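Local coordinates for SusD superfamily protein (Bacteroides thetaiotaomicron, PDB 3MCX) that is of unknown function but, as a SusD-family protein of the outer membrane that binds zinc, probably takes part in capturing glycans at the cell surface, at residues Y71-V76 with L439-A444; K122-V127 with S188-E193. All coordinates share one frame; numbering follows the deposited sequence.

Contact 1: residues Y71-V76 with L439-A444; sequences YYEYNV and LETLKA
A Schellman motif closes the short helix 69-72 in this SusD-family fold: Y74 has positive phi, and its backbone N bonds back to Y71 O. Y72, in the last turn of the helix, and E73, just after it, face 439-444, a segment 363 residues further on, with the CA atoms of E73 and L442 5.6 Å apart.

Two hydrogen bonds cross the interface. The Y72 side chain stretches toward 439-444, CG anti to the backbone N, and its OH accepts the backbone N-H of L439 nearly straight, at 164° and 3.1 Å from L439 N. H438 ND1 also bonds this hydroxyl, so the phenol end is gripped by two consecutive residues. E73, extended beyond CG, brings its carboxylate to T441, whose OG1 donates to E73 OE2 at 2.7 Å from above the carboxylate plane, 57° out of it. T61 OG1 is a second partner of that oxygen. Three hydroxyl or amide groups thus hold the buried carboxylate and fix its rotation, since N75 ND2 donates to the other oxygen, E73 OE1, along its anti lone pair. Such donors would probably favour the ionised form.

The apolar contacts centre on the Y72 ring. L442 CD2 lies over one face, 4.0 Å from the ring centroid and 22° off the normal, a CH-pi contact displaced toward the rim. The other methyl of L442 drops beside the phenol oxygen, with CD1 3.5 Å from Y72 OH. L439 comes from a different direction: its CB lies at the ring edge, in plane, while its CG approaches obliquely, 3.8 Å from Y72 CE2.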
ATOM      1  N   TYR A  71      14.478  -6.483   0.920  1.00  5.96           N
ATOM      2  CA  TYR A  71      13.844  -5.212   1.259  1.00  5.51           C
ATOM      3  C   TYR A  71      14.128  -4.824   2.719  1.00  6.27           C
ATOM      4  O   TYR A  71      14.595  -3.713   3.027  1.00  6.54           O
ATOM      5  CB  TYR A  71      12.359  -5.291   1.068  1.00  6.30           C
ATOM      6  CG  TYR A  71      11.853  -5.446  -0.350  1.00  6.22           C
ATOM      7  CD1 TYR A  71      12.446  -4.838  -1.433  1.00  6.34           C
ATOM      8  CD2 TYR A  71      10.682  -6.125  -0.580  1.00  7.63           C
ATOM      9  CE1 TYR A  71      11.893  -4.945  -2.723  1.00  6.04           C
ATOM     10  CE2 TYR A  71      10.115  -6.241  -1.871  1.00  6.71           C
ATOM     11  CZ  TYR A  71      10.711  -5.644  -2.919  1.00  6.74           C
ATOM     12  OH  TYR A  71      10.146  -5.792  -4.152  1.00  7.05           O
ATOM     13  N   TYR A  72      13.807  -5.733   3.611  1.00  6.35           N
ATOM     14  CA  TYR A  72      13.957  -5.514   5.060  1.00  5.64           C
ATOM     15  C   TYR A  72      15.369  -5.118   5.443  1.00  6.56           C
ATOM     16  O   TYR A  72      15.560  -4.269   6.324  1.00  6.99           O
ATOM     17  CB  TYR A  72      13.533  -6.802   5.751  1.00  6.62           C
ATOM     18  CG  TYR A  72      13.826  -6.920   7.233  1.00  5.82           C
ATOM     19  CD1 TYR A  72      13.164  -6.134   8.171  1.00  6.10           C
ATOM     20  CD2 TYR A  72      14.737  -7.834   7.686  1.00  5.33           C
ATOM     21  CE1 TYR A  72      13.435  -6.284   9.521  1.00  6.15           C
ATOM     22  CE2 TYR A  72      14.990  -8.008   9.032  1.00  6.89           C
ATOM     23  CZ  TYR A  72      14.342  -7.233   9.941  1.00  6.03           C
ATOM     24  OH  TYR A  72      14.596  -7.417  11.288  1.00  6.25           O
ATOM     25  N   GLU A  73      16.366  -5.748   4.822  1.00  5.36           N
ATOM     26  CA  GLU A  73      17.784  -5.520   5.094  1.00  5.41           C
ATOM     27  C   GLU A  73      18.382  -4.350   4.294  1.00  5.31           C
ATOM     28  O   GLU A  73      19.563  -4.053   4.445  1.00  5.61           O
ATOM     29  CB  GLU A  73      18.576  -6.795   4.778  1.00  6.03           C
ATOM     30  CG  GLU A  73      18.172  -7.950   5.690  1.00  6.62           C
ATOM     31  CD  GLU A  73      18.669  -9.306   5.231  1.00  6.99           C
ATOM     32  OE1 GLU A  73      19.373  -9.423   4.210  1.00  7.03           O
ATOM     33  OE2 GLU A  73      18.321 -10.299   5.942  1.00  7.20           O
ATOM     34  N   TYR A  74      17.589  -3.730   3.414  1.00  5.97           N
ATOM     35  CA  TYR A  74      18.092  -2.594   2.606  1.00  5.94           C
ATOM     36  C   TYR A  74      19.341  -2.946   1.836  1.00  6.67           C
ATOM     37  O   TYR A  74      20.266  -2.151   1.670  1.00  6.44           O
ATOM     38  CB  TYR A  74      18.280  -1.352   3.498  1.00  5.63           C
ATOM     39  CG  TYR A  74      16.973  -0.659   3.859  1.00  6.05           C
ATOM     40  CD1 TYR A  74      16.130  -1.155   4.842  1.00  5.61           C
ATOM     41  CD2 TYR A  74      16.634   0.535   3.255  1.00  7.70           C
ATOM     42  CE1 TYR A  74      14.947  -0.517   5.151  1.00  6.90           C
ATOM     43  CE2 TYR A  74      15.479   1.179   3.571  1.00  6.28           C
ATOM     44  CZ  TYR A  74      14.627   0.664   4.534  1.00  6.71           C
ATOM     45  OH  TYR A  74      13.445   1.313   4.843  1.00  7.40           O
ATOM     46  N   ASN A  75      19.378  -4.159   1.294  1.00  5.40           N
ATOM     47  CA  ASN A  75      20.526  -4.606   0.524  1.00  5.81           C
ATOM     48  C   ASN A  75      20.176  -5.156  -0.879  1.00  5.42           C
ATOM     49  O   ASN A  75      21.054  -5.634  -1.590  1.00  6.47           O
ATOM     50  CB  ASN A  75      21.379  -5.600   1.315  1.00  5.56           C
ATOM     51  CG  ASN A  75      20.640  -6.851   1.685  1.00  5.47           C
ATOM     52  OD1 ASN A  75      19.631  -7.170   1.069  1.00  6.94           O
ATOM     53  ND2 ASN A  75      21.112  -7.544   2.715  1.00  6.36           N
ATOM     54  N   VAL A  76      18.921  -5.037  -1.254  1.00  5.55           N
ATOM     55  CA  VAL A  76      18.448  -5.530  -2.547  1.00  5.95           C
ATOM     56  C   VAL A  76      19.230  -4.902  -3.712  1.00  5.91           C
ATOM     57  O   VAL A  76      19.522  -3.701  -3.716  1.00  6.64           O
ATOM     58  CB  VAL A  76      16.921  -5.313  -2.684  1.00  5.81           C
ATOM     59  CG1 VAL A  76      16.539  -3.806  -2.687  1.00  7.34           C
ATOM     60  CG2 VAL A  76      16.388  -6.022  -3.914  1.00  7.22           C
ATOM     61  N   LEU A 439      16.445  -9.262  12.933  1.00  5.62           N
ATOM     62  CA  LEU A 439      17.469 -10.182  12.481  1.00  5.83           C
ATOM     63  C   LEU A 439      18.868  -9.598  12.611  1.00  6.22           C
ATOM     64  O   LEU A 439      19.065  -8.396  12.422  1.00  6.32           O
ATOM     65  CB  LEU A 439      17.246 -10.593  11.039  1.00  6.07           C
ATOM     66  CG  LEU A 439      15.915 -11.246  10.787  1.00  6.97           C
ATOM     67  CD1 LEU A 439      15.852 -11.830   9.327  1.00  5.96           C
ATOM     68  CD2 LEU A 439      15.545 -12.291  11.827  1.00  7.77           C
ATOM     69  N   GLU A 440      19.849 -10.460  12.838  1.00  6.26           N
ATOM     70  CA  GLU A 440      21.232 -10.024  12.952  1.00  6.94           C
ATOM     71  C   GLU A 440      21.768  -9.463  11.639  1.00  6.63           C
ATOM     72  O   GLU A 440      22.730  -8.708  11.618  1.00  6.91           O
ATOM     73  CB  GLU A 440      22.141 -11.144  13.467  1.00  7.77           C
ATOM     74  CG  GLU A 440      21.870 -11.557  14.927  1.00 11.37           C
ATOM     75  CD  GLU A 440      21.957 -10.406  15.916  1.00 18.78           C
ATOM     76  OE1 GLU A 440      22.943  -9.646  15.826  1.00 17.44           O
ATOM     77  OE2 GLU A 440      21.041 -10.289  16.782  1.00 21.90           O
ATOM     78  N   THR A 441      21.175  -9.847  10.525  1.00  5.84           N
ATOM     79  CA  THR A 441      21.596  -9.294   9.243  1.00  6.32           C
ATOM     80  C   THR A 441      21.476  -7.768   9.157  1.00  7.52           C
ATOM     81  O   THR A 441      22.167  -7.151   8.336  1.00  7.44           O
ATOM     82  CB  THR A 441      20.766  -9.897   8.086  1.00  6.81           C
ATOM     83  OG1 THR A 441      19.371  -9.820   8.409  1.00  7.44           O
ATOM     84  CG2 THR A 441      21.188 -11.349   7.809  1.00  6.09           C
ATOM     85  N   LEU A 442      20.623  -7.138   9.971  1.00  6.91           N
ATOM     86  CA  LEU A 442      20.539  -5.658   9.947  1.00  7.08           C
ATOM     87  C   LEU A 442      21.858  -5.014  10.392  1.00  8.02           C
ATOM     88  O   LEU A 442      22.161  -3.890   9.988  1.00  7.18           O
ATOM     89  CB  LEU A 442      19.435  -5.140  10.852  1.00  7.00           C
ATOM     90  CG  LEU A 442      18.010  -5.606  10.570  1.00  6.99           C
ATOM     91  CD1 LEU A 442      16.986  -4.814  11.379  1.00  7.16           C
ATOM     92  CD2 LEU A 442      17.677  -5.489   9.034  1.00  7.71           C
ATOM     93  N   LYS A 443      22.639  -5.675  11.235  1.00  7.41           N
ATOM     94  CA  LYS A 443      23.953  -5.162  11.626  1.00  8.54           C
ATOM     95  C   LYS A 443      24.916  -5.164  10.439  1.00  9.14           C
ATOM     96  O   LYS A 443      25.448  -4.125  10.098  1.00  8.69           O
ATOM     97  CB  LYS A 443      24.529  -5.948  12.814  1.00  9.04           C
ATOM     98  CG  LYS A 443      23.687  -5.712  14.044  1.00 11.91           C
ATOM     99  CD  LYS A 443      24.123  -6.456  15.306  1.00 15.84           C
ATOM    100  CE  LYS A 443      23.120  -6.190  16.451  1.00 17.52           C
ATOM    101  NZ  LYS A 443      21.762  -6.863  16.342  1.00 19.35           N
ATOM    102  N   ALA A 444      25.074  -6.315   9.779  1.00 10.38           N
ATOM    103  CA  ALA A 444      25.990  -6.422   8.629  1.00 10.87           C
ATOM    104  C   ALA A 444      25.542  -5.534   7.465  1.00  9.84           C
ATOM    105  O   ALA A 444      26.364  -4.970   6.732  1.00 11.08           O
ATOM    106  CB  ALA A 444      26.074  -7.892   8.151  1.00 12.99           C
TER

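Contact 2: residues K122-V127 with S188-E193; sequences KSEALV and SGLRQE
Helix 115-140, one of the long helices of the SusD-family helical scaffold, is met here by the loop that joins helices 172-186 and 201-214. S123, E124 and V127 of the helix face residues 188-193; the V127 N to S123 O bond closes the turn between them. No direct hydrogen bond crosses, so the join rests on van der Waals contact and two waters.

G189 passes close to the helix: its CA is 3.4 Å from S123 OG, and a side chain at this backbone position would run into that hydroxyl. The hydroxyl itself is turned back along its own helix, where N119 O is its partner.

L190 carries the apolar contact with its two methyls. CD2 reaches the helix surface, 3.7 Å from S123 CB and as near to the backbone N of E124, with the E124 CG methylene beside it. CD1 points further along the helix, to V127 CG2 at 4.0 Å. A204 of helix 201-214 touches both L190 and V127, extending the apolar cluster. An alanine at L190 would probably disturb the seating of the loop, because both methyls that meet S123, E124 and V127 would be lost.

The polar links flank this cluster. One water bonds S188 OG and, more weakly, the backbone N of G189 and S123 OG. The E124 carboxylate is held at both oxygens, OE1 by Y32 and OE2 by a salt bridge to R120, which would probably keep it ionised. A second water donates to E124 OE2 at 2.8 Å and accepts from R191 N at 2.9 Å.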
ATOM      1  N   LYS A 122     -12.977   4.133 -19.160  1.00  4.22           N
ATOM      2  CA  LYS A 122     -11.797   5.003 -19.341  1.00  5.32           C
ATOM      3  C   LYS A 122     -11.322   5.600 -18.019  1.00  4.76           C
ATOM      4  O   LYS A 122     -10.118   5.646 -17.736  1.00  5.54           O
ATOM      5  CB  LYS A 122     -12.159   6.116 -20.300  1.00  6.00           C
ATOM      6  CG  LYS A 122     -11.066   7.150 -20.574  1.00  7.61           C
ATOM      7  CD  LYS A 122     -11.610   8.263 -21.456  1.00  9.82           C
ATOM      8  CE  LYS A 122     -10.664   9.409 -21.530  1.00 10.30           C
ATOM      9  NZ  LYS A 122     -11.310  10.541 -22.257  1.00  9.70           N
ATOM     10  N   SER A 123     -12.271   6.052 -17.213  1.00  4.95           N
ATOM     11  CA  SER A 123     -11.934   6.669 -15.943  1.00  5.40           C
ATOM     12  C   SER A 123     -11.292   5.707 -14.951  1.00  5.98           C
ATOM     13  O   SER A 123     -10.339   6.046 -14.251  1.00  6.64           O
ATOM     14  CB  SER A 123     -13.173   7.288 -15.318  1.00  5.76           C
ATOM     15  OG  SER A 123     -13.619   8.364 -16.131  1.00  7.18           O
ATOM     16  N   GLU A 124     -11.833   4.494 -14.860  1.00  5.59           N
ATOM     17  CA  GLU A 124     -11.201   3.473 -14.052  1.00  6.46           C
ATOM     18  C   GLU A 124      -9.780   3.133 -14.525  1.00  5.74           C
ATOM     19  O   GLU A 124      -8.863   2.993 -13.718  1.00  6.59           O
ATOM     20  CB  GLU A 124     -12.087   2.225 -14.011  1.00  6.31           C
ATOM     21  CG  GLU A 124     -13.404   2.467 -13.263  1.00  5.55           C
ATOM     22  CD  GLU A 124     -14.288   1.244 -13.165  1.00  7.49           C
ATOM     23  OE1 GLU A 124     -13.740   0.136 -12.977  1.00  7.27           O
ATOM     24  OE2 GLU A 124     -15.523   1.404 -13.256  1.00  6.71           O
ATOM     25  N   ALA A 125      -9.607   3.024 -15.842  1.00  5.00           N
ATOM     26  CA  ALA A 125      -8.266   2.828 -16.402  1.00  4.75           C
ATOM     27  C   ALA A 125      -7.316   3.984 -16.016  1.00  4.98           C
ATOM     28  O   ALA A 125      -6.153   3.761 -15.724  1.00  5.33           O
ATOM     29  CB  ALA A 125      -8.349   2.680 -17.934  1.00  4.64           C
ATOM     30  N   LEU A 126      -7.819   5.212 -16.054  1.00  5.54           N
ATOM     31  CA  LEU A 126      -7.032   6.385 -15.683  1.00  5.12           C
ATOM     32  C   LEU A 126      -6.596   6.333 -14.248  1.00  5.20           C
ATOM     33  O   LEU A 126      -5.434   6.610 -13.937  1.00  6.71           O
ATOM     34  CB  LEU A 126      -7.811   7.693 -15.961  1.00  5.85           C
ATOM     35  CG  LEU A 126      -7.773   8.250 -17.397  1.00  6.48           C
ATOM     36  CD1 LEU A 126      -8.827   9.360 -17.555  1.00  5.12           C
ATOM     37  CD2 LEU A 126      -6.322   8.740 -17.758  1.00  5.87           C
ATOM     38  N   VAL A 127      -7.493   5.934 -13.350  1.00  5.74           N
ATOM     39  CA  VAL A 127      -7.116   5.825 -11.943  1.00  5.90           C
ATOM     40  C   VAL A 127      -6.052   4.733 -11.774  1.00  5.70           C
ATOM     41  O   VAL A 127      -5.056   4.915 -11.078  1.00  7.48           O
ATOM     42  CB  VAL A 127      -8.291   5.582 -10.957  1.00  7.11           C
ATOM     43  CG1 VAL A 127      -7.745   5.557  -9.509  1.00  7.09           C
ATOM     44  CG2 VAL A 127      -9.314   6.645 -11.062  1.00  7.98           C
ATOM     45  N   SER A 188     -15.003  12.520 -12.582  1.00  7.90           N
ATOM     46  CA  SER A 188     -16.375  12.764 -13.047  1.00  8.23           C
ATOM     47  C   SER A 188     -16.992  11.577 -13.810  1.00  8.51           C
ATOM     48  O   SER A 188     -18.215  11.473 -13.925  1.00  9.29           O
ATOM     49  CB  SER A 188     -16.454  14.053 -13.863  1.00  9.43           C
ATOM     50  OG  SER A 188     -15.704  13.940 -15.049  1.00 13.08           O
ATOM     51  N   GLY A 189     -16.157  10.689 -14.331  1.00  7.76           N
ATOM     52  CA  GLY A 189     -16.632   9.498 -15.016  1.00  7.15           C
ATOM     53  C   GLY A 189     -16.839   8.267 -14.161  1.00  7.33           C
ATOM     54  O   GLY A 189     -17.426   7.307 -14.643  1.00  7.95           O
ATOM     55  N   LEU A 190     -16.362   8.277 -12.917  1.00  6.73           N
ATOM     56  CA  LEU A 190     -16.434   7.099 -12.027  1.00  6.84           C
ATOM     57  C   LEU A 190     -17.826   6.963 -11.407  1.00  6.80           C
ATOM     58  O   LEU A 190     -18.566   7.949 -11.253  1.00  7.90           O
ATOM     59  CB  LEU A 190     -15.409   7.234 -10.914  1.00  6.39           C
ATOM     60  CG  LEU A 190     -13.933   7.286 -11.334  1.00  6.84           C
ATOM     61  CD1 LEU A 190     -13.038   7.653 -10.161  1.00  5.65           C
ATOM     62  CD2 LEU A 190     -13.505   5.955 -11.876  1.00  8.50           C
ATOM     63  N   ARG A 191     -18.163   5.735 -11.029  1.00  7.35           N
ATOM     64  CA  ARG A 191     -19.399   5.457 -10.311  0.50  7.32           C
ATOM     65  C   ARG A 191     -19.425   6.188  -8.981  1.00  7.58           C
ATOM     66  O   ARG A 191     -18.383   6.292  -8.311  1.00  7.56           O
ATOM     67  CB  ARG A 191     -19.507   3.966  -9.986  0.50  7.89           C
ATOM     68  CG  ARG A 191     -19.653   3.062 -11.169  0.50  8.51           C
ATOM     69  CD  ARG A 191     -20.122   1.704 -10.696  0.50 10.56           C
ATOM     70  NE  ARG A 191     -19.901   0.659 -11.690  0.50 12.15           N
ATOM     71  CZ  ARG A 191     -20.712   0.395 -12.707  0.50 12.65           C
ATOM     72  NH1 ARG A 191     -21.822   1.107 -12.901  0.50 11.45           N
ATOM     73  NH2 ARG A 191     -20.393  -0.596 -13.529  0.50 12.03           N
ATOM     74  N   GLN A 192     -20.612   6.647  -8.593  1.00  8.05           N
ATOM     75  CA  GLN A 192     -20.852   7.175  -7.242  1.00  8.55           C
ATOM     76  C   GLN A 192     -21.275   6.057  -6.274  1.00  9.09           C
ATOM     77  O   GLN A 192     -21.092   6.175  -5.063  1.00  8.91           O
ATOM     78  CB  GLN A 192     -21.919   8.262  -7.282  1.00  8.97           C
ATOM     79  CG  GLN A 192     -21.486   9.557  -8.017  1.00  9.58           C
ATOM     80  CD  GLN A 192     -20.524  10.413  -7.216  1.00 10.70           C
ATOM     81  OE1 GLN A 192     -19.419  10.780  -7.688  1.00 13.14           O
ATOM     82  NE2 GLN A 192     -20.907  10.717  -6.001  1.00  9.21           N
ATOM     83  N   GLU A 193     -21.841   4.982  -6.816  1.00  9.82           N
ATOM     84  CA  GLU A 193     -22.309   3.871  -5.985  1.00 10.38           C
ATOM     85  C   GLU A 193     -21.168   2.963  -5.577  1.00  9.96           C
ATOM     86  O   GLU A 193     -20.080   2.971  -6.186  1.00  9.24           O
ATOM     87  CB  GLU A 193     -23.361   3.049  -6.731  1.00 11.08           C
ATOM     88  CG  GLU A 193     -24.622   3.820  -7.043  1.00 15.86           C
ATOM     89  CD  GLU A 193     -25.315   4.456  -5.794  1.00 21.09           C
ATOM     90  OE1 GLU A 193     -25.378   3.841  -4.706  1.00 26.10           O
ATOM     91  OE2 GLU A 193     -25.797   5.603  -5.904  1.00 21.77           O
TER
HETATM   92  O   HOH W   1     -13.772  11.805 -15.956  0.50  8.50           O
HETATM   93  O   HOH W   2     -16.344   3.532 -11.566  1.00  8.30           O

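Contacts 1 and 2 lie on opposite sides of the chain's centre, 21 and 20 Å from it, with their own centres 41 Å apart. Even their nearest atoms are about 20 Å apart, so neither touches the other. In sequence, contact 2 falls wholly between the two segments of contact 1: it spans 60 intervening residues, whereas contact 1 brings together parts of the chain separated by 362. Their chemistry also differs, with direct hydrogen bonds between 71-76 and 439-444 but only waters making the polar link between 122-127 and 188-193. Both lie away from the zinc sites, including the one formed by E315, E319 and H330.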